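Local coordinates for protein cytochrome P450 (Zobellia galactanivorans, PDB 6G5O) that belongs to the cytochrome P450 family of haem proteins and carries a bound protoporphyrin IX containing iron, at residues 4-9 with 229-234. Residues are numbered along the deposited sequence; the frame is centred on the assembly and turned at random.
Sequences SELPDP and VTNSIA
Ser4 and Leu6, in the N-terminal loop that precedes helix 11-16 of this cytochrome P450, meet Ala234 and Asn231, which lie three residues apart on one face of helix 223-238. The small buried contact illustrates how a chain terminus can be set against a helix by two residues, Ser4 and Leu6, before it turns away. No hydrogen bond joins the two segments. At the start of the loop Ser4 CB lies 3.7 Å from the carbonyl carbon of Ala234 and 3.8 Å from Ala234 CB, a close approach that two small side chains permit. With chi1 at 65°, Ser4 OG sits between its own backbone N and carbonyl carbon; it is hydrogen-bonded to Glu238 OE1 one turn further along the helix, a polar tie beside the van der Waals contact. At the other point a methyl meets an amide: Leu6 CD2 comes to 4.0 Å from Asn231 ND2, the two side chains crossing at about a right angle. Asn231 ND2 donates instead to the carbonyl oxygen of Val373, which ties the helix to strand 369-384, and the side chain of Asn231 is about 9 Å from the bound haem. Around the contact, Phe264 of helix 253-264 touches both Leu6 and Asn231, Tyr263 OH and Arg300 NH2 are hydrogen-bonded to Leu6 N and Leu6 O, and elsewhere on helix 223-238 Val229 packs on helix 333-350 and Thr230 on helix 122-139.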
ATOM      1  N   SER A   4      -5.451   3.139  18.887  1.00 51.72           N
ATOM      2  CA  SER A   4      -5.574   2.710  17.473  1.00 49.93           C
ATOM      3  C   SER A   4      -6.266   3.714  16.572  1.00 45.16           C
ATOM      4  O   SER A   4      -6.503   3.419  15.416  1.00 55.39           O
ATOM      5  CB  SER A   4      -6.300   1.347  17.342  1.00 46.33           C
ATOM      6  OG  SER A   4      -7.649   1.398  17.755  1.00 46.78           O
ATOM      7  N   GLU A   5      -6.579   4.891  17.084  1.00 42.57           N
ATOM      8  CA  GLU A   5      -7.214   5.912  16.269  1.00 44.88           C
ATOM      9  C   GLU A   5      -6.223   6.543  15.296  1.00 41.71           C
ATOM     10  O   GLU A   5      -5.122   6.840  15.714  1.00 39.70           O
ATOM     11  CB  GLU A   5      -7.797   6.997  17.177  1.00 46.00           C
ATOM     12  CG  GLU A   5      -8.476   8.172  16.447  1.00 50.27           C
ATOM     13  CD  GLU A   5      -9.455   8.974  17.326  1.00 62.24           C
ATOM     14  OE1 GLU A   5      -9.706   8.561  18.501  1.00 62.14           O
ATOM     15  OE2 GLU A   5      -9.975  10.022  16.826  1.00 65.89           O
ATOM     16  N   LEU A   6      -6.639   6.780  14.048  1.00 40.21           N
ATOM     17  CA  LEU A   6      -5.920   7.658  13.118  1.00 42.69           C
ATOM     18  C   LEU A   6      -6.782   8.880  12.851  1.00 45.14           C
ATOM     19  O   LEU A   6      -7.744   8.809  12.083  1.00 43.30           O
ATOM     20  CB  LEU A   6      -5.588   6.965  11.788  1.00 43.12           C
ATOM     21  CG  LEU A   6      -4.324   6.089  11.769  1.00 45.18           C
ATOM     22  CD1 LEU A   6      -4.489   4.954  12.752  1.00 46.65           C
ATOM     23  CD2 LEU A   6      -4.008   5.561  10.369  1.00 45.28           C
ATOM     24  N   PRO A   7      -6.462  10.006  13.505  1.00 47.54           N
ATOM     25  CA  PRO A   7      -7.199  11.235  13.297  1.00 47.36           C
ATOM     26  C   PRO A   7      -7.070  11.707  11.870  1.00 46.73           C
ATOM     27  O   PRO A   7      -6.136  11.325  11.180  1.00 46.64           O
ATOM     28  CB  PRO A   7      -6.496  12.244  14.225  1.00 50.22           C
ATOM     29  CG  PRO A   7      -5.775  11.427  15.228  1.00 48.37           C
ATOM     30  CD  PRO A   7      -5.389  10.172  14.498  1.00 47.62           C
ATOM     31  N   ASP A   8      -8.005  12.554  11.467  1.00 45.23           N
ATOM     32  CA  ASP A   8      -8.042  13.144  10.153  1.00 45.29           C
ATOM     33  C   ASP A   8      -7.515  14.578  10.262  1.00 49.83           C
ATOM     34  O   ASP A   8      -8.282  15.495  10.542  1.00 50.77           O
ATOM     35  CB  ASP A   8      -9.496  13.117   9.632  1.00 43.06           C
ATOM     36  CG  ASP A   8      -9.673  13.798   8.269  1.00 38.60           C
ATOM     37  OD1 ASP A   8      -8.711  13.891   7.507  1.00 35.99           O
ATOM     38  OD2 ASP A   8     -10.803  14.227   7.950  1.00 38.81           O
ATOM     39  N   PRO A   9      -6.212  14.790   9.991  1.00 55.87           N
ATOM     40  CA  PRO A   9      -5.681  16.165  10.062  1.00 52.74           C
ATOM     41  C   PRO A   9      -6.146  17.086   8.945  1.00 47.62           C
ATOM     42  O   PRO A   9      -5.828  18.263   8.985  1.00 50.80           O
ATOM     43  CB  PRO A   9      -4.180  15.950   9.879  1.00 52.83           C
ATOM     44  CG  PRO A   9      -4.123  14.795   8.938  1.00 55.24           C
ATOM     45  CD  PRO A   9      -5.200  13.858   9.451  1.00 53.76           C
ATOM     46  N   VAL A 229      -1.294  -4.243   8.345  1.00 29.07           N
ATOM     47  CA  VAL A 229      -1.310  -5.397   9.245  1.00 30.59           C
ATOM     48  C   VAL A 229      -1.254  -4.933  10.704  1.00 31.16           C
ATOM     49  O   VAL A 229      -2.017  -5.404  11.555  1.00 30.66           O
ATOM     50  CB  VAL A 229      -0.162  -6.376   8.919  1.00 30.46           C
ATOM     51  CG1 VAL A 229       0.059  -7.395  10.021  1.00 29.83           C
ATOM     52  CG2 VAL A 229      -0.466  -7.105   7.625  1.00 31.20           C
ATOM     53  N   THR A 230      -0.364  -3.984  10.960  1.00 31.57           N
ATOM     54  CA  THR A 230      -0.108  -3.492  12.310  1.00 34.43           C
ATOM     55  C   THR A 230      -1.332  -2.709  12.824  1.00 34.10           C
ATOM     56  O   THR A 230      -1.809  -2.969  13.940  1.00 29.96           O
ATOM     57  CB  THR A 230       1.148  -2.630  12.350  1.00 37.26           C
ATOM     58  OG1 THR A 230       2.264  -3.422  11.925  1.00 40.92           O
ATOM     59  CG2 THR A 230       1.423  -2.124  13.773  1.00 37.01           C
ATOM     60  N   ASN A 231      -1.868  -1.811  11.982  1.00 32.52           N
ATOM     61  CA  ASN A 231      -3.044  -1.033  12.332  1.00 32.74           C
ATOM     62  C   ASN A 231      -4.280  -1.900  12.599  1.00 34.61           C
ATOM     63  O   ASN A 231      -5.093  -1.563  13.486  1.00 41.44           O
ATOM     64  CB  ASN A 231      -3.323   0.045  11.295  1.00 33.66           C
ATOM     65  CG  ASN A 231      -2.263   1.155  11.296  1.00 39.40           C
ATOM     66  OD1 ASN A 231      -1.457   1.225  12.211  1.00 41.86           O
ATOM     67  ND2 ASN A 231      -2.239   2.006  10.254  1.00 39.03           N
ATOM     68  N   SER A 232      -4.405  -3.015  11.879  1.00 30.52           N
ATOM     69  CA  SER A 232      -5.519  -3.920  12.071  1.00 31.95           C
ATOM     70  C   SER A 232      -5.494  -4.604  13.437  1.00 35.61           C
ATOM     71  O   SER A 232      -6.542  -4.834  14.060  1.00 32.09           O
ATOM     72  CB  SER A 232      -5.542  -4.969  10.973  1.00 30.85           C
ATOM     73  OG  SER A 232      -5.716  -4.314   9.721  1.00 33.88           O
ATOM     74  N   ILE A 233      -4.307  -4.983  13.878  1.00 38.28           N
ATOM     75  CA  ILE A 233      -4.179  -5.695  15.140  1.00 37.54           C
ATOM     76  C   ILE A 233      -4.431  -4.711  16.290  1.00 37.28           C
ATOM     77  O   ILE A 233      -5.187  -5.015  17.232  1.00 40.09           O
ATOM     78  CB  ILE A 233      -2.799  -6.363  15.252  1.00 36.50           C
ATOM     79  CG1 ILE A 233      -2.700  -7.505  14.229  1.00 35.36           C
ATOM     80  CG2 ILE A 233      -2.575  -6.912  16.650  1.00 35.43           C
ATOM     81  CD1 ILE A 233      -1.253  -7.828  13.889  1.00 34.94           C
ATOM     82  N   ALA A 234      -3.844  -3.525  16.195  1.00 31.81           N
ATOM     83  CA  ALA A 234      -4.150  -2.464  17.138  1.00 33.41           C
ATOM     84  C   ALA A 234      -5.656  -2.268  17.299  1.00 36.63           C
ATOM     85  O   ALA A 234      -6.194  -2.289  18.439  1.00 36.65           O
ATOM     86  CB  ALA A 234      -3.528  -1.167  16.688  1.00 32.36           C
TER